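Transcription regulator AmtR (Mycobacterium smegmatis, PDB 5E57) probably binds DNA as a dimeric TetR-family transcription factor, through a helix-turn-helix motif, and regulates genes of nitrogen metabolism. Local coordinates at residues A[21-26]-A[99-104]; A[84-89]-A[173-178]; A[91-96]-A[157-162]. All blocks are in the same frame, centred on the assembly; numbering follows the deposited sequence.

Contact 1 of 3, residues A[21-26]-A[99-104]; sequences FTTHGY and GRWNLG
Van der Waals contact carries the meeting of Thr22 with Trp101, Asn102 and Leu103, and the two branches of the threonine divide the work. CG2 lies 3.6 Å from the backbone O of Asn102 and 4.3 Å from Leu103 CD2. OG1 faces Trp101, 4.0 Å from its CB, and the two side chains cross at about a right angle. With chi1 at 50°, OG1 sits between the backbone N and the carbonyl carbon, where it is hydrogen-bonded to the carbonyls of Ala18 and Glu19 in its own helix. CG2, anti to the carbonyl carbon, meets the loop. Thr23 adds a looser touch, CG2 to Trp101 CZ3 at 4.4 Å, coming obliquely to the indole. On the indole, Arg100 CG rests 3.4 Å above one face, offset toward the rim.

In the TetR fold this joins the end of helix 9-23, part of the N-terminal DNA-binding region, to the loop that follows helix 82-98 in the ligand-binding domain. Only 165 Å² is buried, both sides summed, and none of the touching residues is fully buried.

Polar interactions fix the pieces from outside. Trp101 NE1 is hydrogen-bonded to Asp15, a second tie to helix 9-23, and Asn102 ND2 to the O of Ile160. Within the loop, Asn102 centres an inverse gamma turn closed by Leu103 N to Trp101 O at 2.9 Å.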
# COMPACT_ATOMS: atom_id res chain seq x y z
N PHE A 21 -0.98 17.17 8.15
CA PHE A 21 -0.03 16.46 7.29
C PHE A 21 -0.74 15.49 6.40
O PHE A 21 -0.32 15.28 5.25
CB PHE A 21 1.02 15.67 8.07
CG PHE A 21 1.94 16.53 8.94
CD1 PHE A 21 2.11 17.84 8.72
CD2 PHE A 21 2.70 15.93 9.93
CE1 PHE A 21 2.96 18.61 9.50
CE2 PHE A 21 3.55 16.68 10.73
CZ PHE A 21 3.68 18.04 10.52
N THR A 22 -1.79 14.83 6.91
CA THR A 22 -2.45 13.80 6.08
C THR A 22 -3.49 14.37 5.14
O THR A 22 -3.82 13.74 4.16
CB THR A 22 -3.15 12.76 6.92
OG1 THR A 22 -3.98 13.43 7.88
CG2 THR A 22 -2.11 11.90 7.63
N THR A 23 -4.02 15.54 5.43
CA THR A 23 -5.06 16.08 4.56
C THR A 23 -4.63 17.30 3.79
O THR A 23 -5.27 17.62 2.79
CB THR A 23 -6.38 16.37 5.35
OG1 THR A 23 -6.16 17.37 6.32
CG2 THR A 23 -6.88 15.14 6.03
N HIS A 24 -3.58 18.00 4.23
CA HIS A 24 -3.03 19.12 3.43
C HIS A 24 -1.62 18.81 2.88
O HIS A 24 -1.33 19.09 1.75
CB HIS A 24 -3.10 20.42 4.26
CG HIS A 24 -4.52 20.89 4.52
ND1 HIS A 24 -5.38 20.23 5.38
CD2 HIS A 24 -5.24 21.92 3.99
CE1 HIS A 24 -6.57 20.83 5.36
NE2 HIS A 24 -6.50 21.86 4.54
N GLY A 25 -0.72 18.25 3.68
CA GLY A 25 0.57 17.88 3.14
C GLY A 25 1.61 18.13 4.21
O GLY A 25 1.38 18.91 5.12
N TYR A 26 2.77 17.52 4.08
CA TYR A 26 3.81 17.77 5.09
C TYR A 26 4.61 19.04 4.81
O TYR A 26 4.59 19.95 5.62
CB TYR A 26 4.76 16.56 5.17
CG TYR A 26 5.79 16.77 6.22
CD1 TYR A 26 5.43 16.81 7.53
CD2 TYR A 26 7.16 16.93 5.89
CE1 TYR A 26 6.39 16.97 8.54
CE2 TYR A 26 8.10 17.10 6.89
CZ TYR A 26 7.72 17.15 8.21
OH TYR A 26 8.63 17.38 9.22
N GLY A 99 -6.46 4.64 13.89
CA GLY A 99 -6.05 6.01 13.97
C GLY A 99 -7.21 6.99 13.71
O GLY A 99 -8.04 6.77 12.86
N ARG A 100 -7.27 8.09 14.43
CA ARG A 100 -8.12 9.17 13.97
C ARG A 100 -7.72 9.65 12.52
O ARG A 100 -8.56 9.96 11.71
CB ARG A 100 -8.04 10.32 14.96
CG ARG A 100 -8.78 11.55 14.48
CD ARG A 100 -10.28 11.37 14.52
NE ARG A 100 -10.97 12.53 13.94
CZ ARG A 100 -11.20 12.71 12.64
NH1 ARG A 100 -10.80 11.81 11.75
NH2 ARG A 100 -11.85 13.80 12.23
N TRP A 101 -6.42 9.63 12.21
CA TRP A 101 -5.88 10.12 10.96
C TRP A 101 -5.02 9.03 10.31
O TRP A 101 -4.46 8.18 10.96
CB TRP A 101 -5.04 11.40 11.18
CG TRP A 101 -5.80 12.47 11.91
CD1 TRP A 101 -5.62 12.87 13.18
CD2 TRP A 101 -6.89 13.23 11.39
NE1 TRP A 101 -6.47 13.88 13.48
CE2 TRP A 101 -7.30 14.11 12.41
CE3 TRP A 101 -7.54 13.27 10.15
CZ2 TRP A 101 -8.36 15.02 12.25
CZ3 TRP A 101 -8.59 14.18 9.98
CH2 TRP A 101 -9.01 15.04 11.04
N ASN A 102 -4.94 9.05 9.00
CA ASN A 102 -4.28 7.95 8.30
C ASN A 102 -2.77 8.14 8.21
O ASN A 102 -2.22 8.33 7.13
CB ASN A 102 -4.94 7.78 6.90
CG ASN A 102 -4.47 6.54 6.16
OD1 ASN A 102 -4.06 5.55 6.77
ND2 ASN A 102 -4.57 6.56 4.83
N LEU A 103 -2.07 8.04 9.34
CA LEU A 103 -0.62 8.42 9.42
C LEU A 103 0.26 7.55 8.55
O LEU A 103 1.25 7.97 8.06
CB LEU A 103 -0.10 8.36 10.84
CG LEU A 103 -0.82 9.33 11.81
CD1 LEU A 103 -0.54 8.93 13.26
CD2 LEU A 103 -0.46 10.78 11.47
N GLY A 104 -0.15 6.31 8.29
CA GLY A 104 0.68 5.46 7.46
C GLY A 104 0.79 5.97 6.06
O GLY A 104 1.66 5.54 5.28

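Contact 2 of 3, residues A[84-89]-A[173-178]; sequences RLHALV and QPWVIG
His86 reaches across to Trp175 and Gly178 with the rim of its imidazole. Its CG stands anti to the backbone N (chi1 -161°), and the far side of the ring faces helix 173-183. CD2 lies 3.6 Å from Gly178 O, while CE1 is 4.1 Å from Trp175 CZ3; both partners are near the imidazole plane, and the His86 and Trp175 side chains cross at about a right angle. Between CD2 and CE1, NE2 has a water in the ring plane, 2.8 Å away, and that water donates to Trp175 O at 2.6 Å. The bridge thus ties the imidazole to a backbone carbonyl of the opposite helix. ND1 is hydrogen-bonded to Thr198 of helix 191-202, so both ring nitrogens have partners and the rotation of the imidazole is fixed from two directions.

One turn on, Val89 points its CB toward the other helix. Its CG1 packs 3.6 Å from Gly178 CA and 3.7 Å from Ile177 CG2. Gly178 has no side chain, and its CA meets Val89 directly, with the CA atoms of the two residues 5.7 Å apart.

The short segments run nearly antiparallel, at 149° with axes 9.4 Å apart, and belong to the all-helical C-terminal domain of a TetR-family regulator, where helices 82-98 and 173-183 pack together.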
# COMPACT_ATOMS: atom_id res chain seq x y z
N ARG A 84 0.93 -17.04 15.56
CA ARG A 84 1.70 -15.92 16.10
C ARG A 84 1.65 -14.73 15.11
O ARG A 84 1.36 -13.58 15.49
CB ARG A 84 3.12 -16.36 16.45
CG ARG A 84 3.14 -17.15 17.77
CD ARG A 84 4.57 -17.38 18.21
NE ARG A 84 5.20 -18.34 17.37
CZ ARG A 84 6.47 -18.34 16.95
NH1 ARG A 84 7.31 -17.36 17.20
NH2 ARG A 84 6.87 -19.34 16.20
N LEU A 85 1.88 -15.07 13.86
CA LEU A 85 1.75 -14.17 12.78
C LEU A 85 0.33 -13.64 12.69
O LEU A 85 0.13 -12.43 12.69
CB LEU A 85 2.09 -14.87 11.51
CG LEU A 85 1.92 -14.04 10.23
CD1 LEU A 85 2.80 -12.83 10.30
CD2 LEU A 85 2.30 -14.89 9.02
N HIS A 86 -0.64 -14.53 12.73
CA HIS A 86 -2.02 -14.10 12.81
C HIS A 86 -2.28 -13.04 13.85
O HIS A 86 -2.92 -12.04 13.54
CB HIS A 86 -3.00 -15.24 12.96
CG HIS A 86 -4.40 -14.85 12.59
ND1 HIS A 86 -5.34 -14.50 13.54
CD2 HIS A 86 -5.00 -14.70 11.40
CE1 HIS A 86 -6.47 -14.15 12.92
NE2 HIS A 86 -6.29 -14.30 11.63
N ALA A 87 -1.77 -13.23 15.06
CA ALA A 87 -2.06 -12.34 16.13
C ALA A 87 -1.37 -10.99 15.82
O ALA A 87 -1.94 -9.94 16.08
CB ALA A 87 -1.53 -12.87 17.45
N LEU A 88 -0.15 -11.02 15.28
CA LEU A 88 0.51 -9.76 14.95
C LEU A 88 -0.32 -8.98 13.90
O LEU A 88 -0.48 -7.78 14.02
CB LEU A 88 1.92 -10.02 14.43
CG LEU A 88 2.74 -8.82 13.92
CD1 LEU A 88 2.88 -7.75 14.96
CD2 LEU A 88 4.11 -9.33 13.46
N VAL A 89 -0.80 -9.68 12.88
CA VAL A 89 -1.52 -9.04 11.76
C VAL A 89 -2.79 -8.38 12.33
O VAL A 89 -3.08 -7.20 12.06
CB VAL A 89 -1.89 -10.10 10.71
CG1 VAL A 89 -2.82 -9.57 9.68
CG2 VAL A 89 -0.65 -10.58 9.98
N GLN A 173 -12.21 -5.36 8.99
CA GLN A 173 -11.13 -5.34 8.01
C GLN A 173 -9.83 -6.01 8.49
O GLN A 173 -9.15 -6.71 7.72
CB GLN A 173 -10.84 -3.91 7.61
CG GLN A 173 -9.73 -3.79 6.56
CD GLN A 173 -10.16 -4.26 5.23
OE1 GLN A 173 -11.24 -4.86 5.08
NE2 GLN A 173 -9.35 -3.97 4.20
N PRO A 174 -9.43 -5.75 9.73
CA PRO A 174 -8.23 -6.47 10.18
C PRO A 174 -8.32 -7.99 10.03
O PRO A 174 -7.32 -8.62 9.70
CB PRO A 174 -8.13 -6.10 11.65
CG PRO A 174 -8.78 -4.76 11.76
CD PRO A 174 -9.88 -4.76 10.72
N TRP A 175 -9.50 -8.57 10.28
CA TRP A 175 -9.69 -9.99 10.25
C TRP A 175 -9.63 -10.51 8.88
O TRP A 175 -9.19 -11.64 8.65
CB TRP A 175 -10.98 -10.44 11.00
CG TRP A 175 -10.98 -9.97 12.44
CD1 TRP A 175 -11.43 -8.74 12.91
CD2 TRP A 175 -10.44 -10.65 13.58
NE1 TRP A 175 -11.23 -8.66 14.30
CE2 TRP A 175 -10.66 -9.83 14.72
CE3 TRP A 175 -9.89 -11.91 13.77
CZ2 TRP A 175 -10.24 -10.21 16.02
CZ3 TRP A 175 -9.49 -12.28 15.05
CH2 TRP A 175 -9.66 -11.45 16.14
N VAL A 176 -10.09 -9.70 7.93
CA VAL A 176 -10.04 -10.07 6.53
C VAL A 176 -8.60 -10.14 6.08
O VAL A 176 -8.19 -11.03 5.32
CB VAL A 176 -10.82 -9.04 5.69
CG1 VAL A 176 -10.62 -9.27 4.20
CG2 VAL A 176 -12.31 -9.05 6.07
N ILE A 177 -7.84 -9.17 6.55
CA ILE A 177 -6.44 -9.10 6.28
C ILE A 177 -5.68 -10.30 6.91
O ILE A 177 -4.78 -10.84 6.30
CB ILE A 177 -5.88 -7.78 6.84
CG1 ILE A 177 -6.42 -6.62 5.99
CG2 ILE A 177 -4.35 -7.79 6.88
CD1 ILE A 177 -5.76 -6.51 4.66
N GLY A 178 -6.09 -10.66 8.12
CA GLY A 178 -5.54 -11.76 8.85
C GLY A 178 -5.72 -13.04 8.08
O GLY A 178 -4.77 -13.76 7.92
O HOH W 1 -8.63 -13.53 10.39

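Contact 3 of 3, residues A[91-96]-A[157-162]; sequences YDASQL and ESVINS
Within the helical ligand-binding domain of this TetR-family protein, helices 82-98 and 151-165 pack side by side, and Leu96 and Val159 form the centre of their meeting. The short segments run in nearly the same direction, 26° apart, with axes 8.9 Å from each other at closest approach. Ala93 and Val159 have the nearest CA atoms, at 6.7 Å.

Both Leu96 and Val159 turn their CB toward the opposite helix, and the two side chains cross at about a right angle. Val159 CG2 fits against Leu96 CB at 3.4 Å, tighter than usual for two carbons, and also touches Leu96 CD1. This methyl occupies the slot between the backbone N and the carbonyl carbon of its own residue, while CG1 is anti to the carbonyl carbon (chi1 -47°). CG1 is the branch that meets the CB of Ala93, so one valine touches two residues a turn apart on helix 82-98. Leu96 CD1 also approaches Glu157 CA (4.4 Å) and Ile160 CG1 (4.5 Å).

Helix 151-165 is kinked here: the regular bonds to the turn before are lost at Val159 and Ile160, and Ile160 N bonds instead to Glu157 O (3.1 Å). Its other flank faces the second subunit, where Ser158, Asn161 and Ser162 pack against Arg154 of that chain. Glu157 turns its CB away from helix 82-98; its OE2 forms a salt bridge with Arg124 NE, and its side chain lies about 3 Å from a bound acetate, probably from the crystallisation liquor. Asp92, hydrogen-bonded to Tyr131, keeps a second acidic group in the neighbourhood: its OD2 is 6.6 Å from Glu157 OE2.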
# COMPACT_ATOMS: atom_id res chain seq x y z
N TYR A 91 -3.42 -7.34 15.35
CA TYR A 91 -3.09 -6.26 16.23
C TYR A 91 -2.64 -5.10 15.45
O TYR A 91 -3.05 -3.95 15.71
CB TYR A 91 -1.98 -6.68 17.21
CG TYR A 91 -1.55 -5.59 18.16
CD1 TYR A 91 -2.27 -5.34 19.35
CD2 TYR A 91 -0.45 -4.81 17.90
CE1 TYR A 91 -1.89 -4.35 20.24
CE2 TYR A 91 -0.01 -3.83 18.83
CZ TYR A 91 -0.73 -3.60 20.00
OH TYR A 91 -0.36 -2.64 20.93
N ASP A 92 -1.78 -5.36 14.49
CA ASP A 92 -1.16 -4.24 13.76
C ASP A 92 -2.20 -3.61 12.82
O ASP A 92 -2.36 -2.37 12.78
CB ASP A 92 0.05 -4.77 12.97
CG ASP A 92 1.01 -3.69 12.55
OD1 ASP A 92 0.75 -2.48 12.79
OD2 ASP A 92 2.02 -4.11 11.90
N ALA A 93 -2.88 -4.43 12.00
CA ALA A 93 -3.89 -3.89 11.08
C ALA A 93 -4.95 -3.11 11.89
O ALA A 93 -5.39 -1.98 11.47
CB ALA A 93 -4.51 -5.03 10.32
N SER A 94 -5.36 -3.66 13.02
CA SER A 94 -6.28 -2.88 13.89
C SER A 94 -5.77 -1.52 14.29
O SER A 94 -6.50 -0.49 14.19
CB SER A 94 -6.63 -3.64 15.13
OG SER A 94 -7.13 -4.94 14.81
N GLN A 95 -4.52 -1.46 14.76
CA GLN A 95 -3.96 -0.14 15.14
C GLN A 95 -3.87 0.88 13.97
O GLN A 95 -4.16 2.08 14.15
CB GLN A 95 -2.57 -0.32 15.75
CG GLN A 95 -2.66 -0.74 17.22
CD GLN A 95 -1.50 -0.20 18.05
OE1 GLN A 95 -1.52 -0.23 19.30
NE2 GLN A 95 -0.47 0.31 17.36
N LEU A 96 -3.48 0.41 12.79
CA LEU A 96 -3.50 1.26 11.59
C LEU A 96 -4.92 1.67 11.21
O LEU A 96 -5.11 2.75 10.64
CB LEU A 96 -2.83 0.59 10.40
CG LEU A 96 -1.33 0.29 10.50
CD1 LEU A 96 -0.80 -0.42 9.27
CD2 LEU A 96 -0.53 1.55 10.75
N GLU A 157 -0.13 -3.32 5.69
CA GLU A 157 0.05 -1.94 5.28
C GLU A 157 -1.00 -1.51 4.26
O GLU A 157 -1.29 -0.32 4.14
CB GLU A 157 1.53 -1.67 4.80
CG GLU A 157 2.49 -1.70 6.03
CD GLU A 157 3.72 -0.83 5.88
OE1 GLU A 157 4.07 -0.56 4.72
OE2 GLU A 157 4.35 -0.47 6.93
N SER A 158 -1.62 -2.46 3.57
CA SER A 158 -2.67 -2.09 2.63
C SER A 158 -3.85 -1.42 3.29
O SER A 158 -4.64 -0.71 2.64
CB SER A 158 -3.13 -3.27 1.78
OG SER A 158 -4.07 -4.04 2.44
N VAL A 159 -3.99 -1.54 4.58
CA VAL A 159 -5.15 -0.85 5.23
C VAL A 159 -5.06 0.70 5.08
O VAL A 159 -6.08 1.41 5.09
CB VAL A 159 -5.43 -1.34 6.67
CG1 VAL A 159 -5.43 -2.84 6.75
CG2 VAL A 159 -4.45 -0.76 7.68
N ILE A 160 -3.82 1.17 4.97
CA ILE A 160 -3.52 2.58 4.76
C ILE A 160 -4.14 3.03 3.42
O ILE A 160 -4.86 4.02 3.38
CB ILE A 160 -2.03 2.87 4.73
CG1 ILE A 160 -1.33 2.63 6.07
CG2 ILE A 160 -1.78 4.33 4.30
CD1 ILE A 160 0.17 2.29 5.86
N ASN A 161 -3.93 2.24 2.39
CA ASN A 161 -4.57 2.50 1.10
C ASN A 161 -6.10 2.39 1.18
O ASN A 161 -6.79 3.17 0.55
CB ASN A 161 -4.04 1.53 0.06
CG ASN A 161 -2.52 1.57 -0.06
OD1 ASN A 161 -1.97 2.10 -1.02
ND2 ASN A 161 -1.83 1.01 0.93
N SER A 162 -6.64 1.44 1.94
CA SER A 162 -8.11 1.31 2.12
C SER A 162 -8.71 2.55 2.77
O SER A 162 -9.74 3.05 2.34
CB SER A 162 -8.50 0.08 2.95
OG SER A 162 -8.07 -1.12 2.35

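Helix 82-98 and the loop after it link all three contacts: the helix supplies one segment each to contacts 2 and 3, and the loop supplies one to contact 1. Contacts 2 and 3 are centred 10 Å apart and touch through Ile177 CG1 and Val159 CG1, 4.0 Å apart, and through several side chains bearing hydroxyl or amide groups. Contacts 1 and 3, 14 Å apart between centres, meet where Asn102 ND2 probably hydrogen-bonds Ile160 O at 2.9 Å. Contacts 1 and 2 do not touch; their centres are 23 Å apart on opposite sides of the chain's centre. Contact 3, centred 5 Å from the centre of the chain, touches both of the others.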